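PDB 5IHX: tyrosine--tRNA ligase, mitochondrial from Emericella nidulans, which probably attaches tyrosine to mitochondrial tRNA(Tyr), using ATP and releasing AMP and diphosphate. Local coordinates for residues A[37-40]-A[41-44]; A[175-178]-A[179-182]; A[311-314]-A[315-319]. All coordinates share one frame; numbering follows the deposited sequence.

Each of the three interactions lies on or at an end of a helix, in chain order 1, 2, 3, and none touches another. Interaction 1, within helix 37-44, lies about 26 Å from interaction 3, centre to centre; interaction 2 is about 38 Å from interaction 1 and about 46 Å from interaction 3, on the opposite side of the chain's centre from both. Interaction 2 starts helix 178-186, between strands 164-168 and 235-238 of the class I catalytic domain, and faces the second subunit. Interaction 3 closes helix 309-317 in the helical region after that domain, where this C-terminally truncated chain stops. Interaction 1 touches helices 84-95 and 336-348, linking the N-terminal segment to both regions.

Interaction 1 (A[37-40]-A[41-44]); sequences FVEH and LEER
Arg-44 bends back over His-40, one helical turn before it. Its CB lies 3.9 Å from the His-40 carbonyl O, and CG comes within 3.3 Å of that same oxygen while lying over one face of the imidazole, 4.1 Å from the ring centroid, a CH-pi contact displaced toward the rim. CD continues past the ring, 3.8 Å from His-40 CE1. Bends at chi2 (-58°) and chi3 (-55°) produce this path, and the guanidinium leaves the helix to bond the carbonyls of Lys-329 and Leu-334. A long, flexible arginine suits such a place: its methylenes cover a ring and its charged end serves carbonyls of the helical region.

A second i to i+4 pair repeats the pattern. Leu-41 CG sits over a face of the Phe-37 ring, and its CD1 reaches Phe-37 CE2 at 3.5 Å. Helix 37-44 is amphipathic: Phe-37, His-40 and Leu-41 meet helix 84-95 or Trp-96 beyond it, whereas Glu-39 and Glu-42 lie on a more exposed side. Glu-42 passes at a slant across Val-38, its CD 3.8 Å from Val-38 CG1, and its OE1 forms a salt bridge with Arg-54. Beneath these side chains, Glu-42 N donates to Val-38 O at 2.9 Å, the shortest of four successive helical bonds.

Interaction 2 (A[175-178]-A[179-182]); sequences KTPL and LEVL
The carboxylate of Glu-180 turns one oxygen to Pro-177 and Thr-176: OE1 is 3.4 Å from Pro-177 CD and 4.1 Å from Thr-176 CG2, the side chains of Thr-176 and Glu-180 crossing at about a right angle. The extended glutamate, with CG anti to its own N (chi1 -178°), carries the group back past the start of the helix. Pro-177 is the N-cap residue, and Glu-180 therefore holds the third position of the first turn, where a capping box would receive the N-cap amide hydrogen. Proline has none, and its CD occupies that place instead; an acid here probably still gains from the positive end of the helix dipole. Pro-177 O starts the helix loosely, with weak bonds from Glu-180 N and Val-181 N.

Thr-176 and Val-181 flank this turn as the two ends of a hydrophobic staple do, methyl to methyl, CG2 to CG2 at 3.8 Å. Threonine serves both sides, since its OG1 bonds Trp-172 O. This part of class I tyrosyl-tRNA synthetases, inserted between the halves of the Rossmann fold, forms the dimer interface. Here Leu-178 packs on Trp-173 and Leu-182 on Met-220, both of the second subunit. The two leucines also press together, Leu-178 CD1 lying only 3.5 Å from Leu-182 CG, while Leu-182 N bonds Leu-178 O at 3.0 Å.

Interaction 3 (A[311-314]-A[315-319]); sequences ELYQ and FFVRT
Tyr-313 and Val-317 meet one turn apart, their side chains crossing at about a right angle, with Val-317 CG1 3.4 Å from Tyr-313 CE1. Next to them Leu-312 and Phe-316 run side by side in the same direction. Leu-312 CD1 lies in the plane of the phenyl ring at its edge, 3.5 Å from CE2 of Phe-316. One face of that same ring receives CD1 of Phe-315.

On the more polar side, Arg-318 folds back over Gln-314. A bend at chi3 (-57°) lays one guanidinium face above Gln-314 O, with NH1 3.6 Å from Gln-314 CB. At the guanidinium edge a water accepts from Arg-318 NH2 and donates to Glu-311 O at 3.0 Å, extending the link to the preceding turn. A positive side chain is well placed here, where the carbonyls of the last turn would probably gather negative potential.

Further out, neighbouring helices pack on the aromatic groups. The hydroxyl of Tyr-313 bonds His-357, and Phe-316 meets the rings of Phe-331 and Phe-363. Arg-353, just before helix 354-368, bonds Val-317 O at the helix end. Thr-319, two residues past the helix, returns to Phe-316 O with both its OG1, at 2.6 Å, and its N, at 3.1 Å; the two donors approach from the same face of the carbonyl plane. The short, branched threonine can thus tie off the end of the helix while packing on helices 321-331 and 354-368. The whole is a helix C-terminus embedded in an all-helical bundle, the architecture that follows the catalytic domain in tyrosyl-tRNA synthetases.

Interaction 1 (A[37-40]-A[41-44])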
ATOM      1  N   PHE A  37      16.601  24.891 -23.037  1.00 31.11           N
ATOM      2  CA  PHE A  37      17.119  24.381 -21.777  1.00 32.23           C
ATOM      3  C   PHE A  37      17.825  23.045 -21.986  1.00 27.47           C
ATOM      4  O   PHE A  37      18.837  22.766 -21.347  1.00 30.05           O
ATOM      5  CB  PHE A  37      15.992  24.242 -20.753  1.00 30.80           C
ATOM      6  CG  PHE A  37      16.467  23.876 -19.378  1.00 27.80           C
ATOM      7  CD1 PHE A  37      17.292  24.732 -18.668  1.00 24.75           C
ATOM      8  CD2 PHE A  37      16.080  22.684 -18.791  1.00 27.95           C
ATOM      9  CE1 PHE A  37      17.733  24.399 -17.401  1.00 25.65           C
ATOM     10  CE2 PHE A  37      16.514  22.348 -17.525  1.00 30.72           C
ATOM     11  CZ  PHE A  37      17.341  23.208 -16.828  1.00 30.01           C
ATOM     12  N   VAL A  38      17.295  22.229 -22.893  1.00 23.70           N
ATOM     13  CA  VAL A  38      17.888  20.928 -23.191  1.00 25.36           C
ATOM     14  C   VAL A  38      19.239  21.086 -23.882  1.00 23.47           C
ATOM     15  O   VAL A  38      20.228  20.477 -23.475  1.00 33.39           O
ATOM     16  CB  VAL A  38      16.958  20.070 -24.077  1.00 26.21           C
ATOM     17  CG1 VAL A  38      17.652  18.779 -24.512  1.00 26.73           C
ATOM     18  CG2 VAL A  38      15.670  19.756 -23.340  1.00 28.00           C
ATOM     19  N   GLU A  39      19.265  21.885 -24.945  1.00 26.05           N
ATOM     20  CA  GLU A  39      20.498  22.146 -25.681  1.00 28.59           C
ATOM     21  C   GLU A  39      21.560  22.691 -24.736  1.00 27.01           C
ATOM     22  O   GLU A  39      22.739  22.357 -24.843  1.00 34.52           O
ATOM     23  CB  GLU A  39      20.240  23.127 -26.826  1.00 30.71           C
ATOM     24  CG  GLU A  39      19.358  22.555 -27.930  1.00 36.14           C
ATOM     25  CD  GLU A  39      18.921  23.599 -28.943  1.00 37.16           C
ATOM     26  OE1 GLU A  39      18.746  24.776 -28.558  1.00 34.97           O
ATOM     27  OE2 GLU A  39      18.738  23.237 -30.124  1.00 43.47           O
ATOM     28  N   HIS A  40      21.128  23.532 -23.805  1.00 27.71           N
ATOM     29  CA  HIS A  40      22.024  24.081 -22.803  1.00 22.41           C
ATOM     30  C   HIS A  40      22.604  22.991 -21.905  1.00 23.43           C
ATOM     31  O   HIS A  40      23.811  22.943 -21.689  1.00 30.87           O
ATOM     32  CB  HIS A  40      21.302  25.117 -21.946  1.00 31.96           C
ATOM     33  CG  HIS A  40      22.094  25.558 -20.761  1.00 34.10           C
ATOM     34  ND1 HIS A  40      23.220  26.344 -20.871  1.00 31.05           N
ATOM     35  CD2 HIS A  40      21.945  25.298 -19.440  1.00 30.80           C
ATOM     36  CE1 HIS A  40      23.722  26.564 -19.669  1.00 32.93           C
ATOM     37  NE2 HIS A  40      22.965  25.939 -18.785  1.00 31.79           N
ATOM     38  N   LEU A  41      21.745  22.113 -21.394  1.00 23.39           N
ATOM     39  CA  LEU A  41      22.191  21.041 -20.504  1.00 28.51           C
ATOM     40  C   LEU A  41      23.123  20.074 -21.220  1.00 31.43           C
ATOM     41  O   LEU A  41      24.079  19.568 -20.630  1.00 27.49           O
ATOM     42  CB  LEU A  41      20.998  20.273 -19.929  1.00 32.42           C
ATOM     43  CG  LEU A  41      20.137  20.977 -18.876  1.00 29.65           C
ATOM     44  CD1 LEU A  41      19.010  20.059 -18.427  1.00 31.20           C
ATOM     45  CD2 LEU A  41      20.964  21.423 -17.678  1.00 28.48           C
ATOM     46  N   GLU A  42      22.835  19.811 -22.489  1.00 31.63           N
ATOM     47  CA  GLU A  42      23.685  18.940 -23.290  1.00 23.96           C
ATOM     48  C   GLU A  42      25.083  19.534 -23.408  1.00 30.53           C
ATOM     49  O   GLU A  42      26.084  18.821 -23.345  1.00 35.10           O
ATOM     50  CB  GLU A  42      23.071  18.731 -24.675  1.00 24.74           C
ATOM     51  CG  GLU A  42      21.904  17.753 -24.675  1.00 31.24           C
ATOM     52  CD  GLU A  42      21.076  17.815 -25.945  1.00 40.92           C
ATOM     53  OE1 GLU A  42      20.437  16.800 -26.289  1.00 44.63           O
ATOM     54  OE2 GLU A  42      21.051  18.884 -26.591  1.00 46.18           O
ATOM     55  N   GLU A  43      25.145  20.849 -23.576  1.00 25.10           N
ATOM     56  CA  GLU A  43      26.420  21.551 -23.636  1.00 27.16           C
ATOM     57  C   GLU A  43      27.172  21.449 -22.308  1.00 34.54           C
ATOM     58  O   GLU A  43      28.403  21.400 -22.291  1.00 32.49           O
ATOM     59  CB  GLU A  43      26.204  23.015 -24.022  1.00 31.73           C
ATOM     60  CG  GLU A  43      27.485  23.757 -24.369  1.00 54.82           C
ATOM     61  CD  GLU A  43      27.229  25.157 -24.898  1.00 64.26           C
ATOM     62  OE1 GLU A  43      26.198  25.755 -24.532  1.00 58.68           O
ATOM     63  OE2 GLU A  43      28.061  25.657 -25.685  1.00 74.00           O
ATOM     64  N   ARG A  44      26.437  21.428 -21.197  1.00 28.23           N
ATOM     65  CA  ARG A  44      27.062  21.288 -19.884  1.00 28.43           C
ATOM     66  C   ARG A  44      27.429  19.825 -19.614  1.00 29.05           C
ATOM     67  O   ARG A  44      28.160  19.524 -18.670  1.00 29.90           O
ATOM     68  CB  ARG A  44      26.149  21.799 -18.767  1.00 26.84           C
ATOM     69  CG  ARG A  44      25.657  23.229 -18.960  1.00 28.87           C
ATOM     70  CD  ARG A  44      26.753  24.280 -19.080  1.00 34.36           C
ATOM     71  NE  ARG A  44      27.716  24.319 -17.985  1.00 33.85           N
ATOM     72  CZ  ARG A  44      28.563  25.328 -17.792  1.00 27.36           C
ATOM     73  NH1 ARG A  44      28.547  26.371 -18.613  1.00 26.24           N
ATOM     74  NH2 ARG A  44      29.418  25.306 -16.780  1.00 29.72           N
TER

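Interaction 2 (A[175-178]-A[179-182])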
ATOM      1  N   LYS A 175      -1.107  10.935   5.275  1.00 40.76           N
ATOM      2  CA  LYS A 175      -2.556  10.735   5.315  1.00 44.08           C
ATOM      3  C   LYS A 175      -3.122   9.982   4.105  1.00 42.33           C
ATOM      4  O   LYS A 175      -4.233   9.457   4.179  1.00 52.28           O
ATOM      5  CB  LYS A 175      -3.259  12.089   5.453  1.00 56.12           C
ATOM      6  CG  LYS A 175      -2.836  13.132   4.429  1.00 70.73           C
ATOM      7  CD  LYS A 175      -3.480  14.479   4.715  1.00 76.77           C
ATOM      8  N   THR A 176      -2.374   9.932   3.005  1.00 36.74           N
ATOM      9  CA  THR A 176      -2.869   9.335   1.760  1.00 38.44           C
ATOM     10  C   THR A 176      -3.360   7.895   1.959  1.00 39.76           C
ATOM     11  O   THR A 176      -2.553   6.999   2.209  1.00 37.62           O
ATOM     12  CB  THR A 176      -1.781   9.337   0.661  1.00 38.09           C
ATOM     13  OG1 THR A 176      -1.451  10.684   0.302  1.00 48.21           O
ATOM     14  CG2 THR A 176      -2.260   8.593  -0.587  1.00 37.65           C
ATOM     15  N   PRO A 177      -4.683   7.667   1.841  1.00 38.69           N
ATOM     16  CA  PRO A 177      -5.206   6.308   2.035  1.00 35.47           C
ATOM     17  C   PRO A 177      -4.713   5.304   0.994  1.00 29.95           C
ATOM     18  O   PRO A 177      -4.589   5.636  -0.188  1.00 30.74           O
ATOM     19  CB  PRO A 177      -6.726   6.493   1.920  1.00 38.25           C
ATOM     20  CG  PRO A 177      -6.969   7.934   2.173  1.00 42.13           C
ATOM     21  CD  PRO A 177      -5.771   8.637   1.623  1.00 40.73           C
ATOM     22  N   LEU A 178      -4.417   4.089   1.444  1.00 35.97           N
ATOM     23  CA  LEU A 178      -4.070   2.999   0.540  1.00 34.78           C
ATOM     24  C   LEU A 178      -5.132   2.835  -0.542  1.00 37.03           C
ATOM     25  O   LEU A 178      -4.814   2.617  -1.710  1.00 38.40           O
ATOM     26  CB  LEU A 178      -3.903   1.690   1.320  1.00 40.70           C
ATOM     27  CG  LEU A 178      -3.881   0.378   0.526  1.00 47.84           C
ATOM     28  CD1 LEU A 178      -2.840   0.399  -0.577  1.00 51.95           C
ATOM     29  CD2 LEU A 178      -3.612  -0.789   1.458  1.00 49.82           C
ATOM     30  N   LEU A 179      -6.394   2.965  -0.152  1.00 31.29           N
ATOM     31  CA  LEU A 179      -7.496   2.738  -1.078  1.00 38.01           C
ATOM     32  C   LEU A 179      -7.453   3.743  -2.232  1.00 33.00           C
ATOM     33  O   LEU A 179      -7.777   3.405  -3.370  1.00 38.55           O
ATOM     34  CB  LEU A 179      -8.837   2.818  -0.343  1.00 41.53           C
ATOM     35  CG  LEU A 179     -10.045   2.152  -1.007  1.00 52.82           C
ATOM     36  CD1 LEU A 179      -9.788   0.675  -1.293  1.00 54.78           C
ATOM     37  CD2 LEU A 179     -11.285   2.311  -0.142  1.00 50.88           C
ATOM     38  N   GLU A 180      -7.039   4.973  -1.939  1.00 36.10           N
ATOM     39  CA  GLU A 180      -6.940   6.004  -2.969  1.00 41.40           C
ATOM     40  C   GLU A 180      -5.884   5.654  -4.017  1.00 33.74           C
ATOM     41  O   GLU A 180      -6.106   5.837  -5.215  1.00 40.10           O
ATOM     42  CB  GLU A 180      -6.616   7.366  -2.343  1.00 45.31           C
ATOM     43  CG  GLU A 180      -6.545   8.503  -3.359  1.00 47.97           C
ATOM     44  CD  GLU A 180      -6.208   9.844  -2.732  1.00 61.63           C
ATOM     45  OE1 GLU A 180      -6.069   9.913  -1.493  1.00 74.10           O
ATOM     46  OE2 GLU A 180      -6.080  10.835  -3.481  1.00 71.83           O
ATOM     47  N   VAL A 181      -4.736   5.153  -3.572  1.00 36.55           N
ATOM     48  CA  VAL A 181      -3.662   4.797  -4.498  1.00 33.06           C
ATOM     49  C   VAL A 181      -4.059   3.586  -5.338  1.00 34.98           C
ATOM     50  O   VAL A 181      -3.761   3.522  -6.532  1.00 29.77           O
ATOM     51  CB  VAL A 181      -2.339   4.515  -3.753  1.00 31.51           C
ATOM     52  CG1 VAL A 181      -1.272   4.003  -4.715  1.00 34.98           C
ATOM     53  CG2 VAL A 181      -1.852   5.768  -3.039  1.00 32.25           C
ATOM     54  N   LEU A 182      -4.720   2.619  -4.709  1.00 33.01           N
ATOM     55  CA  LEU A 182      -5.178   1.432  -5.423  1.00 35.98           C
ATOM     56  C   LEU A 182      -6.241   1.789  -6.458  1.00 32.83           C
ATOM     57  O   LEU A 182      -6.253   1.242  -7.558  1.00 38.69           O
ATOM     58  CB  LEU A 182      -5.727   0.389  -4.446  1.00 34.92           C
ATOM     59  CG  LEU A 182      -4.736  -0.213  -3.444  1.00 42.54           C
ATOM     60  CD1 LEU A 182      -5.394  -1.335  -2.651  1.00 49.87           C
ATOM     61  CD2 LEU A 182      -3.475  -0.716  -4.132  1.00 38.62           C
TER

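Interaction 3 (A[311-314]-A[315-319])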
ATOM      1  N   GLU A 311      38.901  20.117   2.842  1.00 40.54           N
ATOM      2  CA  GLU A 311      38.870  18.767   2.295  1.00 39.40           C
ATOM      3  C   GLU A 311      37.979  18.639   1.062  1.00 30.35           C
ATOM      4  O   GLU A 311      38.257  17.840   0.169  1.00 29.72           O
ATOM      5  CB  GLU A 311      38.418  17.808   3.386  1.00 40.14           C
ATOM      6  CG  GLU A 311      39.504  17.546   4.407  1.00 66.35           C
ATOM      7  CD  GLU A 311      38.962  17.230   5.790  1.00114.75           C
ATOM      8  OE1 GLU A 311      37.987  17.889   6.201  1.00118.50           O
ATOM      9  OE2 GLU A 311      39.483  16.307   6.450  1.00135.49           O
ATOM     10  N   LEU A 312      36.915  19.432   1.005  1.00 32.14           N
ATOM     11  CA  LEU A 312      36.062  19.455  -0.176  1.00 28.34           C
ATOM     12  C   LEU A 312      36.870  20.047  -1.320  1.00 29.70           C
ATOM     13  O   LEU A 312      36.788  19.599  -2.464  1.00 30.53           O
ATOM     14  CB  LEU A 312      34.790  20.269   0.073  1.00 32.73           C
ATOM     15  CG  LEU A 312      33.699  20.293  -1.010  1.00 42.48           C
ATOM     16  CD1 LEU A 312      33.658  19.014  -1.833  1.00 45.93           C
ATOM     17  CD2 LEU A 312      32.338  20.531  -0.385  1.00 84.66           C
ATOM     18  N   TYR A 313      37.673  21.052  -0.994  1.00 33.45           N
ATOM     19  CA  TYR A 313      38.547  21.677  -1.973  1.00 31.84           C
ATOM     20  C   TYR A 313      39.565  20.662  -2.482  1.00 36.54           C
ATOM     21  O   TYR A 313      39.769  20.532  -3.687  1.00 30.39           O
ATOM     22  CB  TYR A 313      39.253  22.887  -1.367  1.00 28.99           C
ATOM     23  CG  TYR A 313      39.965  23.749  -2.380  1.00 29.68           C
ATOM     24  CD1 TYR A 313      41.309  23.557  -2.667  1.00 31.85           C
ATOM     25  CD2 TYR A 313      39.291  24.760  -3.050  1.00 24.11           C
ATOM     26  CE1 TYR A 313      41.964  24.350  -3.593  1.00 29.14           C
ATOM     27  CE2 TYR A 313      39.933  25.554  -3.979  1.00 27.09           C
ATOM     28  CZ  TYR A 313      41.271  25.344  -4.249  1.00 31.52           C
ATOM     29  OH  TYR A 313      41.924  26.134  -5.171  1.00 36.70           O
ATOM     30  N   GLN A 314      40.203  19.949  -1.555  1.00 31.01           N
ATOM     31  CA  GLN A 314      41.185  18.927  -1.910  1.00 30.46           C
ATOM     32  C   GLN A 314      40.597  17.869  -2.845  1.00 31.82           C
ATOM     33  O   GLN A 314      41.238  17.453  -3.806  1.00 34.54           O
ATOM     34  CB  GLN A 314      41.752  18.245  -0.662  1.00 33.17           C
ATOM     35  CG  GLN A 314      42.793  19.076   0.068  1.00 57.91           C
ATOM     36  CD  GLN A 314      43.406  18.344   1.247  1.00 71.81           C
ATOM     37  OE1 GLN A 314      42.699  17.842   2.121  1.00 80.23           O
ATOM     38  NE2 GLN A 314      44.732  18.280   1.273  1.00 70.49           N
ATOM     39  N   PHE A 315      39.392  17.410  -2.539  1.00 33.55           N
ATOM     40  CA  PHE A 315      38.758  16.382  -3.351  1.00 31.06           C
ATOM     41  C   PHE A 315      38.688  16.805  -4.816  1.00 34.74           C
ATOM     42  O   PHE A 315      38.995  16.019  -5.712  1.00 31.76           O
ATOM     43  CB  PHE A 315      37.358  16.064  -2.832  1.00 29.38           C
ATOM     44  CG  PHE A 315      36.583  15.137  -3.722  1.00 32.40           C
ATOM     45  CD1 PHE A 315      35.563  15.614  -4.528  1.00 34.90           C
ATOM     46  CD2 PHE A 315      36.879  13.782  -3.752  1.00 32.59           C
ATOM     47  CE1 PHE A 315      34.848  14.756  -5.346  1.00 39.20           C
ATOM     48  CE2 PHE A 315      36.171  12.922  -4.570  1.00 37.31           C
ATOM     49  CZ  PHE A 315      35.154  13.409  -5.367  1.00 36.90           C
ATOM     50  N   PHE A 316      38.287  18.048  -5.056  1.00 30.59           N
ATOM     51  CA  PHE A 316      38.131  18.533  -6.422  1.00 25.38           C
ATOM     52  C   PHE A 316      39.451  18.898  -7.106  1.00 25.81           C
ATOM     53  O   PHE A 316      39.551  18.788  -8.328  1.00 35.11           O
ATOM     54  CB  PHE A 316      37.181  19.733  -6.439  1.00 24.67           C
ATOM     55  CG  PHE A 316      35.729  19.345  -6.482  1.00 29.68           C
ATOM     56  CD1 PHE A 316      35.138  18.957  -7.673  1.00 31.62           C
ATOM     57  CD2 PHE A 316      34.961  19.348  -5.330  1.00 31.92           C
ATOM     58  CE1 PHE A 316      33.805  18.593  -7.717  1.00 29.81           C
ATOM     59  CE2 PHE A 316      33.629  18.984  -5.370  1.00 32.64           C
ATOM     60  CZ  PHE A 316      33.052  18.605  -6.565  1.00 31.53           C
ATOM     61  N   VAL A 317      40.466  19.322  -6.350  1.00 30.72           N
ATOM     62  CA  VAL A 317      41.760  19.609  -6.973  1.00 31.78           C
ATOM     63  C   VAL A 317      42.428  18.314  -7.447  1.00 30.98           C
ATOM     64  O   VAL A 317      43.281  18.342  -8.328  1.00 38.13           O
ATOM     65  CB  VAL A 317      42.742  20.375  -6.042  1.00 34.19           C
ATOM     66  CG1 VAL A 317      42.210  21.757  -5.715  1.00 38.74           C
ATOM     67  CG2 VAL A 317      43.014  19.609  -4.789  1.00 42.24           C
ATOM     68  N   ARG A 318      42.041  17.186  -6.855  1.00 35.43           N
ATOM     69  CA  ARG A 318      42.586  15.886  -7.250  1.00 34.18           C
ATOM     70  C   ARG A 318      41.842  15.283  -8.441  1.00 33.76           C
ATOM     71  O   ARG A 318      42.102  14.142  -8.817  1.00 38.59           O
ATOM     72  CB  ARG A 318      42.532  14.890  -6.084  1.00 34.36           C
ATOM     73  CG  ARG A 318      43.424  15.226  -4.905  1.00 44.79           C
ATOM     74  CD  ARG A 318      43.530  14.041  -3.959  1.00 49.61           C
ATOM     75  NE  ARG A 318      42.220  13.604  -3.473  1.00 60.81           N
ATOM     76  CZ  ARG A 318      41.681  13.960  -2.309  1.00 72.37           C
ATOM     77  NH1 ARG A 318      42.326  14.777  -1.484  1.00 87.38           N
ATOM     78  NH2 ARG A 318      40.484  13.498  -1.968  1.00 55.46           N
ATOM     79  N   THR A 319      40.918  16.039  -9.028  1.00 35.17           N
ATOM     80  CA  THR A 319      40.189  15.567 -10.201  1.00 28.56           C
ATOM     81  C   THR A 319      41.179  15.222 -11.319  1.00 35.95           C
ATOM     82  O   THR A 319      42.060  16.027 -11.626  1.00 32.21           O
ATOM     83  CB  THR A 319      39.179  16.623 -10.706  1.00 26.81           C
ATOM     84  OG1 THR A 319      38.238  16.930  -9.671  1.00 31.57           O
ATOM     85  CG2 THR A 319      38.429  16.120 -11.933  1.00 29.81           C
TER
HETATM   86  O   HOH W   1      39.657  15.136   0.269  1.00 61.23           O